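Local coordinates for protein serine protease pet (Escherichia coli, PDB 4OM9) that acts as a secreted serine protease and enterotoxin, an autotransporter passenger from enteroaggregative strains that probably cleaves alpha-fodrin in host cells, at residues 519-524 with 573-578; 618-623 with 638-643. All blocks are in the same frame, centred on the assembly; numbering follows the deposited sequence.

Contact 1 (519-524 with 573-578)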
ATOM      1  N   HIS A 519       1.691  -3.654  -3.186  1.00 32.71           N
ATOM      2  CA  HIS A 519       1.034  -4.545  -4.133  1.00 34.04           C
ATOM      3  C   HIS A 519       1.337  -4.125  -5.567  1.00 31.05           C
ATOM      4  O   HIS A 519       1.167  -2.953  -5.946  1.00 31.37           O
ATOM      5  CB  HIS A 519      -0.491  -4.585  -3.882  1.00 31.10           C
ATOM      6  CG  HIS A 519      -1.266  -5.284  -4.959  1.00 29.64           C
ATOM      7  ND1 HIS A 519      -1.240  -6.657  -5.132  1.00 28.81           N
ATOM      8  CD2 HIS A 519      -2.095  -4.803  -5.921  1.00 28.92           C
ATOM      9  CE1 HIS A 519      -2.005  -6.981  -6.159  1.00 28.65           C
ATOM     10  NE2 HIS A 519      -2.539  -5.874  -6.652  1.00 28.70           N
ATOM     11  N   ALA A 520       1.826  -5.078  -6.353  1.00 31.47           N
ATOM     12  CA  ALA A 520       2.123  -4.811  -7.754  1.00 32.32           C
ATOM     13  C   ALA A 520       0.792  -4.613  -8.468  1.00 31.74           C
ATOM     14  O   ALA A 520      -0.116  -5.456  -8.362  1.00 30.92           O
ATOM     15  CB  ALA A 520       2.915  -5.947  -8.381  1.00 33.01           C
ATOM     16  N   THR A 521       0.653  -3.487  -9.152  1.00 32.22           N
ATOM     17  CA  THR A 521      -0.632  -3.154  -9.771  1.00 31.73           C
ATOM     18  C   THR A 521      -1.036  -4.233 -10.767  1.00 31.68           C
ATOM     19  O   THR A 521      -0.241  -4.678 -11.561  1.00 32.58           O
ATOM     20  CB  THR A 521      -0.556  -1.769 -10.409  1.00 32.49           C
ATOM     21  OG1 THR A 521      -0.465  -0.802  -9.352  1.00 33.07           O
ATOM     22  CG2 THR A 521      -1.795  -1.471 -11.281  1.00 32.20           C
ATOM     23  N   ASP A 522      -2.260  -4.715 -10.668  1.00 30.73           N
ATOM     24  CA  ASP A 522      -2.733  -5.725 -11.622  1.00 33.57           C
ATOM     25  C   ASP A 522      -3.026  -5.124 -12.998  1.00 32.92           C
ATOM     26  O   ASP A 522      -3.547  -4.013 -13.105  1.00 31.33           O
ATOM     27  CB  ASP A 522      -4.001  -6.426 -11.107  1.00 37.32           C
ATOM     28  CG  ASP A 522      -3.816  -7.039  -9.733  1.00 32.52           C
ATOM     29  OD1 ASP A 522      -3.024  -7.993  -9.626  1.00 35.70           O
ATOM     30  OD2 ASP A 522      -4.469  -6.587  -8.770  1.00 33.91           O
ATOM     31  N   HIS A 523      -2.675  -5.864 -14.041  1.00 32.05           N
ATOM     32  CA  HIS A 523      -3.023  -5.485 -15.389  1.00 32.70           C
ATOM     33  C   HIS A 523      -3.792  -6.619 -16.032  1.00 32.42           C
ATOM     34  O   HIS A 523      -3.796  -7.761 -15.545  1.00 31.98           O
ATOM     35  CB  HIS A 523      -1.775  -5.138 -16.227  1.00 37.42           C
ATOM     36  CG  HIS A 523      -1.001  -3.978 -15.697  1.00 35.41           C
ATOM     37  ND1 HIS A 523      -1.130  -2.697 -16.200  1.00 35.49           N
ATOM     38  CD2 HIS A 523      -0.117  -3.883 -14.669  1.00 35.25           C
ATOM     39  CE1 HIS A 523      -0.346  -1.876 -15.534  1.00 36.24           C
ATOM     40  NE2 HIS A 523       0.277  -2.569 -14.592  1.00 41.87           N
ATOM     41  N   ALA A 524      -4.463  -6.281 -17.127  1.00 32.74           N
ATOM     42  CA  ALA A 524      -5.147  -7.256 -17.945  1.00 32.72           C
ATOM     43  C   ALA A 524      -4.108  -8.118 -18.638  1.00 33.85           C
ATOM     44  O   ALA A 524      -2.965  -7.691 -18.856  1.00 34.88           O
ATOM     45  CB  ALA A 524      -6.042  -6.559 -18.978  1.00 32.94           C
ATOM     46  N   GLN A 573       8.048  -4.404 -12.903  1.00 36.85           N
ATOM     47  CA  GLN A 573       7.220  -3.275 -13.345  1.00 38.87           C
ATOM     48  C   GLN A 573       7.397  -2.121 -12.352  1.00 39.47           C
ATOM     49  O   GLN A 573       7.742  -2.343 -11.193  1.00 40.30           O
ATOM     50  CB  GLN A 573       5.737  -3.667 -13.475  1.00 35.01           C
ATOM     51  CG  GLN A 573       4.962  -3.656 -12.135  1.00 33.66           C
ATOM     52  CD  GLN A 573       3.576  -4.277 -12.245  1.00 31.99           C
ATOM     53  OE1 GLN A 573       3.368  -5.227 -13.006  1.00 30.83           O
ATOM     54  NE2 GLN A 573       2.624  -3.730 -11.508  1.00 29.88           N
ATOM     55  N   PRO A 574       7.161  -0.880 -12.797  1.00 35.23           N
ATOM     56  CA  PRO A 574       7.395   0.227 -11.864  1.00 34.33           C
ATOM     57  C   PRO A 574       6.161   0.593 -11.068  1.00 34.95           C
ATOM     58  O   PRO A 574       6.249   1.330 -10.091  1.00 34.59           O
ATOM     59  CB  PRO A 574       7.790   1.376 -12.798  1.00 35.59           C
ATOM     60  CG  PRO A 574       6.931   1.108 -14.034  1.00 34.66           C
ATOM     61  CD  PRO A 574       6.937  -0.402 -14.181  1.00 35.19           C
ATOM     62  N   ASP A 575       5.007   0.087 -11.481  1.00 36.86           N
ATOM     63  CA  ASP A 575       3.759   0.531 -10.891  1.00 33.46           C
ATOM     64  C   ASP A 575       3.345  -0.339  -9.708  1.00 31.79           C
ATOM     65  O   ASP A 575       2.852  -1.455  -9.875  1.00 31.79           O
ATOM     66  CB  ASP A 575       2.648   0.573 -11.951  1.00 33.33           C
ATOM     67  CG  ASP A 575       2.694  -0.618 -12.907  1.00 36.75           C
ATOM     68  OD1 ASP A 575       3.794  -0.947 -13.398  1.00 37.18           O
ATOM     69  OD2 ASP A 575       1.628  -1.211 -13.182  1.00 33.52           O
ATOM     70  N   TRP A 576       3.539   0.215  -8.515  1.00 34.45           N
ATOM     71  CA  TRP A 576       3.266  -0.456  -7.255  1.00 34.27           C
ATOM     72  C   TRP A 576       2.430   0.425  -6.353  1.00 34.62           C
ATOM     73  O   TRP A 576       2.716   1.631  -6.196  1.00 33.84           O
ATOM     74  CB  TRP A 576       4.571  -0.825  -6.515  1.00 35.72           C
ATOM     75  CG  TRP A 576       5.312  -1.957  -7.145  1.00 36.38           C
ATOM     76  CD1 TRP A 576       5.998  -1.931  -8.322  1.00 37.18           C
ATOM     77  CD2 TRP A 576       5.429  -3.285  -6.640  1.00 37.32           C
ATOM     78  NE1 TRP A 576       6.530  -3.165  -8.584  1.00 39.45           N
ATOM     79  CE2 TRP A 576       6.198  -4.013  -7.568  1.00 37.24           C
ATOM     80  CE3 TRP A 576       4.944  -3.935  -5.497  1.00 36.07           C
ATOM     81  CZ2 TRP A 576       6.505  -5.356  -7.384  1.00 37.87           C
ATOM     82  CZ3 TRP A 576       5.243  -5.269  -5.324  1.00 36.74           C
ATOM     83  CH2 TRP A 576       6.015  -5.966  -6.261  1.00 36.71           C
ATOM     84  N   GLU A 577       1.445  -0.202  -5.715  1.00 36.30           N
ATOM     85  CA  GLU A 577       0.650   0.452  -4.699  1.00 41.80           C
ATOM     86  C   GLU A 577       1.322   0.372  -3.329  1.00 37.48           C
ATOM     87  O   GLU A 577       1.663  -0.705  -2.846  1.00 36.53           O
ATOM     88  CB  GLU A 577      -0.750  -0.164  -4.651  1.00 39.04           C
ATOM     89  CG  GLU A 577      -1.670   0.373  -5.749  1.00 42.46           C
ATOM     90  CD  GLU A 577      -2.420  -0.717  -6.472  1.00 40.98           C
ATOM     91  OE1 GLU A 577      -2.688  -1.765  -5.846  1.00 42.56           O
ATOM     92  OE2 GLU A 577      -2.734  -0.536  -7.667  1.00 40.20           O
ATOM     93  N   THR A 578       1.494   1.527  -2.705  1.00 35.69           N
ATOM     94  CA  THR A 578       2.054   1.608  -1.368  1.00 35.37           C
ATOM     95  C   THR A 578       0.979   1.283  -0.344  1.00 34.72           C
ATOM     96  O   THR A 578      -0.160   1.746  -0.466  1.00 35.57           O
ATOM     97  CB  THR A 578       2.636   2.997  -1.111  1.00 36.54           C
ATOM     98  OG1 THR A 578       3.652   3.232  -2.082  1.00 38.34           O
ATOM     99  CG2 THR A 578       3.242   3.095   0.296  1.00 36.25           C
TER
HETATM  100  O   HOH W   1      -3.994  -3.515  -8.797  1.00 30.72           O
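His519 and Glu577, neighbours on one face of a short antiparallel pairing, and Thr521, just beyond it, carry this junction. His519 and Glu577 form its hydrogen-bonded pair, with Glu577 N to His519 O at 2.8 Å, and their side chains then run side by side. CG of His519 lies anti to the backbone N (chi1 170°), and the CD2 edge of the ring meets Glu577 OE1 at 3.1 Å. The Glu577 chain bends at chi2 (133°), and its other oxygen, OE2, accepts a 2.8 Å bond from Thr521 OG1, whose side chain crosses it nearly at a right angle and meets the carboxylate from above its plane. Threonine suits the turn-off from the strand because its hydroxyl can donate to Glu577 OE2; a separate backbone bond joins Thr521 N to Asp575 O. Gln573 NE2 grips both Thr521 O (3.0 Å) and Asp575 O (2.8 Å), its flat amide spanning the point where the chains diverge. On the opposite face of the pairing, Ala520 CB sits over the six-membered ring of Trp576, 3.6 Å from its centroid, a CH-pi contact that a small methyl can make closely. His519 also bonds Asp522 OD2 through NE2 and Asp499 through ND1. With carboxylates at both nitrogens and Glu577 alongside, the imidazole is probably protonated, a positive centre that would offset the acids gathered around it.

Contact 2 (618-623 with 638-643)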
ATOM      1  N   THR A 618      13.389  -8.887  -1.487  1.00 38.16           N
ATOM      2  CA  THR A 618      12.528  -9.913  -2.041  1.00 39.26           C
ATOM      3  C   THR A 618      11.071  -9.500  -1.938  1.00 37.29           C
ATOM      4  O   THR A 618      10.552  -9.228  -0.853  1.00 34.53           O
ATOM      5  CB  THR A 618      12.738 -11.252  -1.342  1.00 40.33           C
ATOM      6  OG1 THR A 618      14.138 -11.549  -1.307  1.00 42.74           O
ATOM      7  CG2 THR A 618      12.001 -12.362  -2.084  1.00 40.42           C
ATOM      8  N   ALA A 619      10.418  -9.429  -3.087  1.00 33.90           N
ATOM      9  CA  ALA A 619       9.003  -9.098  -3.125  1.00 33.09           C
ATOM     10  C   ALA A 619       8.231 -10.239  -3.772  1.00 32.92           C
ATOM     11  O   ALA A 619       8.796 -11.044  -4.516  1.00 33.50           O
ATOM     12  CB  ALA A 619       8.774  -7.788  -3.860  1.00 33.54           C
ATOM     13  N   TYR A 620       6.944 -10.320  -3.453  1.00 32.21           N
ATOM     14  CA  TYR A 620       6.108 -11.419  -3.924  1.00 31.99           C
ATOM     15  C   TYR A 620       4.970 -10.926  -4.803  1.00 31.89           C
ATOM     16  O   TYR A 620       4.368  -9.890  -4.544  1.00 31.65           O
ATOM     17  CB  TYR A 620       5.551 -12.211  -2.736  1.00 31.38           C
ATOM     18  CG  TYR A 620       6.652 -12.764  -1.840  1.00 31.59           C
ATOM     19  CD1 TYR A 620       7.330 -11.932  -0.956  1.00 31.55           C
ATOM     20  CD2 TYR A 620       7.019 -14.108  -1.892  1.00 32.58           C
ATOM     21  CE1 TYR A 620       8.338 -12.414  -0.153  1.00 32.16           C
ATOM     22  CE2 TYR A 620       8.028 -14.599  -1.086  1.00 32.46           C
ATOM     23  CZ  TYR A 620       8.676 -13.745  -0.215  1.00 33.00           C
ATOM     24  OH  TYR A 620       9.679 -14.188   0.594  1.00 35.10           O
ATOM     25  N   ILE A 621       4.681 -11.668  -5.859  1.00 33.15           N
ATOM     26  CA  ILE A 621       3.499 -11.369  -6.657  1.00 32.04           C
ATOM     27  C   ILE A 621       2.687 -12.634  -6.856  1.00 32.33           C
ATOM     28  O   ILE A 621       3.208 -13.756  -6.718  1.00 35.83           O
ATOM     29  CB  ILE A 621       3.848 -10.757  -8.030  1.00 32.93           C
ATOM     30  CG1 ILE A 621       4.609 -11.755  -8.897  1.00 36.52           C
ATOM     31  CG2 ILE A 621       4.644  -9.484  -7.855  1.00 33.40           C
ATOM     32  CD1 ILE A 621       4.873 -11.259 -10.335  1.00 34.76           C
ATOM     33  N   ASP A 622       1.412 -12.426  -7.192  1.00 32.78           N
ATOM     34  CA  ASP A 622       0.419 -13.475  -7.341  1.00 32.92           C
ATOM     35  C   ASP A 622       0.003 -13.485  -8.802  1.00 31.94           C
ATOM     36  O   ASP A 622      -0.570 -12.519  -9.291  1.00 33.39           O
ATOM     37  CB  ASP A 622      -0.762 -13.200  -6.385  1.00 33.09           C
ATOM     38  CG  ASP A 622      -1.961 -14.165  -6.562  1.00 30.06           C
ATOM     39  OD1 ASP A 622      -1.851 -15.196  -7.262  1.00 30.37           O
ATOM     40  OD2 ASP A 622      -3.017 -13.877  -5.955  1.00 29.62           O
ATOM     41  N   LEU A 623       0.308 -14.564  -9.510  1.00 31.98           N
ATOM     42  CA  LEU A 623      -0.082 -14.681 -10.900  1.00 32.50           C
ATOM     43  C   LEU A 623      -1.613 -14.698 -11.133  1.00 34.01           C
ATOM     44  O   LEU A 623      -2.068 -14.573 -12.275  1.00 32.37           O
ATOM     45  CB  LEU A 623       0.543 -15.925 -11.507  1.00 33.22           C
ATOM     46  CG  LEU A 623       2.071 -15.843 -11.616  1.00 39.42           C
ATOM     47  CD1 LEU A 623       2.647 -17.103 -12.251  1.00 45.23           C
ATOM     48  CD2 LEU A 623       2.493 -14.590 -12.401  1.00 36.32           C
ATOM     49  N   GLN A 638      -4.197 -19.585  -6.176  1.00 36.43           N
ATOM     50  CA  GLN A 638      -3.108 -18.628  -5.974  1.00 36.54           C
ATOM     51  C   GLN A 638      -1.796 -19.244  -6.432  1.00 37.31           C
ATOM     52  O   GLN A 638      -1.548 -20.420  -6.208  1.00 40.15           O
ATOM     53  CB  GLN A 638      -3.012 -18.174  -4.506  1.00 31.75           C
ATOM     54  CG  GLN A 638      -1.939 -17.082  -4.264  1.00 31.78           C
ATOM     55  CD  GLN A 638      -2.064 -16.386  -2.897  1.00 32.70           C
ATOM     56  OE1 GLN A 638      -1.600 -16.895  -1.863  1.00 31.34           O
ATOM     57  NE2 GLN A 638      -2.667 -15.203  -2.898  1.00 30.09           N
ATOM     58  N   ASP A 639      -0.980 -18.443  -7.111  1.00 41.45           N
ATOM     59  CA  ASP A 639       0.319 -18.883  -7.602  1.00 43.79           C
ATOM     60  C   ASP A 639       1.315 -17.759  -7.402  1.00 41.91           C
ATOM     61  O   ASP A 639       1.201 -16.689  -7.995  1.00 42.55           O
ATOM     62  CB  ASP A 639       0.261 -19.283  -9.079  1.00 53.29           C
ATOM     63  CG  ASP A 639       1.514 -20.010  -9.536  1.00 53.79           C
ATOM     64  OD1 ASP A 639       2.469 -20.117  -8.744  1.00 53.44           O
ATOM     65  OD2 ASP A 639       1.549 -20.485 -10.683  1.00 60.55           O
ATOM     66  N   ILE A 640       2.303 -18.021  -6.561  1.00 41.06           N
ATOM     67  CA  ILE A 640       3.183 -16.980  -6.082  1.00 39.49           C
ATOM     68  C   ILE A 640       4.559 -17.037  -6.725  1.00 43.47           C
ATOM     69  O   ILE A 640       5.172 -18.097  -6.816  1.00 43.90           O
ATOM     70  CB  ILE A 640       3.324 -17.065  -4.554  1.00 34.72           C
ATOM     71  CG1 ILE A 640       1.999 -16.693  -3.899  1.00 34.90           C
ATOM     72  CG2 ILE A 640       4.411 -16.133  -4.059  1.00 33.94           C
ATOM     73  CD1 ILE A 640       1.960 -17.032  -2.456  1.00 30.92           C
ATOM     74  N   LYS A 641       5.030 -15.884  -7.186  1.00 50.21           N
ATOM     75  CA  LYS A 641       6.426 -15.756  -7.591  1.00 51.22           C
ATOM     76  C   LYS A 641       7.123 -14.701  -6.748  1.00 44.78           C
ATOM     77  O   LYS A 641       6.505 -13.745  -6.271  1.00 41.63           O
ATOM     78  CB  LYS A 641       6.547 -15.413  -9.079  1.00 52.46           C
ATOM     79  CG  LYS A 641       6.108 -16.550  -9.982  1.00 56.82           C
ATOM     80  CD  LYS A 641       6.922 -17.811  -9.690  1.00 61.89           C
ATOM     81  CE  LYS A 641       6.122 -19.081  -9.970  1.00 64.40           C
ATOM     82  NZ  LYS A 641       5.714 -19.208 -11.395  1.00 62.15           N
ATOM     83  N   SER A 642       8.418 -14.886  -6.559  1.00 42.88           N
ATOM     84  CA  SER A 642       9.199 -13.910  -5.840  1.00 40.40           C
ATOM     85  C   SER A 642      10.530 -13.698  -6.537  1.00 42.43           C
ATOM     86  O   SER A 642      10.967 -14.524  -7.331  1.00 41.11           O
ATOM     87  CB  SER A 642       9.404 -14.351  -4.393  1.00 43.46           C
ATOM     88  OG  SER A 642       9.973 -15.646  -4.333  1.00 46.54           O
ATOM     89  N   GLY A 643      11.164 -12.576  -6.233  1.00 39.32           N
ATOM     90  CA  GLY A 643      12.460 -12.250  -6.776  1.00 41.62           C
ATOM     91  C   GLY A 643      12.851 -10.867  -6.303  1.00 44.49           C
ATOM     92  O   GLY A 643      12.093 -10.199  -5.607  1.00 47.40           O
TER
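The ring of Tyr620 meets Ile640 and Ser642 across the strands. Ile640 CG2 lies in the ring plane at the edge, 3.9 Å from CD2, and Ser642 CB approaches the same atom obliquely at 3.5 Å. A small serine beside the ring and a branched isoleucine at its rim both suit a broad aromatic side chain, and Ile472 of strand 471-473 packs against Tyr620 and Ile640. The other flat groups, the Asp622 carboxylate and the Gln638 amide, cross at about a right angle with their planes 85° apart. CG of Asp622 stands anti to the backbone N (chi1 174°), and from there the carboxylate takes two weak bonds: OD1 from Asp639 N and OD2 from Gln638 NE2, each 3.4 Å. Its strongest partner lies outside, His474 NE2 at OD2; Asn628 ND2 also bonds OD2 and Tyr624 N bonds OD1, while Gln638 OE1 accepts from Ile472 N. A buried acid is thus supplied with donors from several directions.

Beneath these side chains the backbones pair regularly. Ile621 N to Lys641 O and Lys641 N to Ile621 O are both 2.8 Å, Leu623 N reaches Asp639 O at 2.8 Å, and Ala619 N binds Gly643 O, though the return bond from Gly643 N is weak. On the Ile621 side, Lys641 CB lies beside Ile621 CG1, and the bent chain then carries CG and NZ to Leu623 CD1, with NZ 3.8 Å from it. Apolar Ala619 and Ile621 face the interior there, against Trp576, whereas the lysine is exposed and can keep its amine in solvent. Strands 618-622 and 640-644 form a two-stranded antiparallel sheet, with two short strands in the chain between them, packed beside the parallel beta-helix characteristic of autotransporter passengers.

In the fold
Contacts 1 and 2 lie about 12 Å apart, centre to centre, and share a small apolar interface. Ala520 CB of contact 1 touches Ile621 CG2 of contact 2 at 4.0 Å, and Trp576 CH2 lies 4.1 Å from Ala619 CB. The two-stranded sheet of 618-623 and 638-643 is thus packed between contact 1 and strand 471-473, which carries Ile472. His474 adds a polar tie: it bonds Asp622 of contact 2, and its ring meets that of His519 in contact 1. From contact 1 the chain also reaches the peptidase region, where Asp15 on helix 10-17 bonds His523, so contact 1 also ties this part of the beta-helix to the peptidase region.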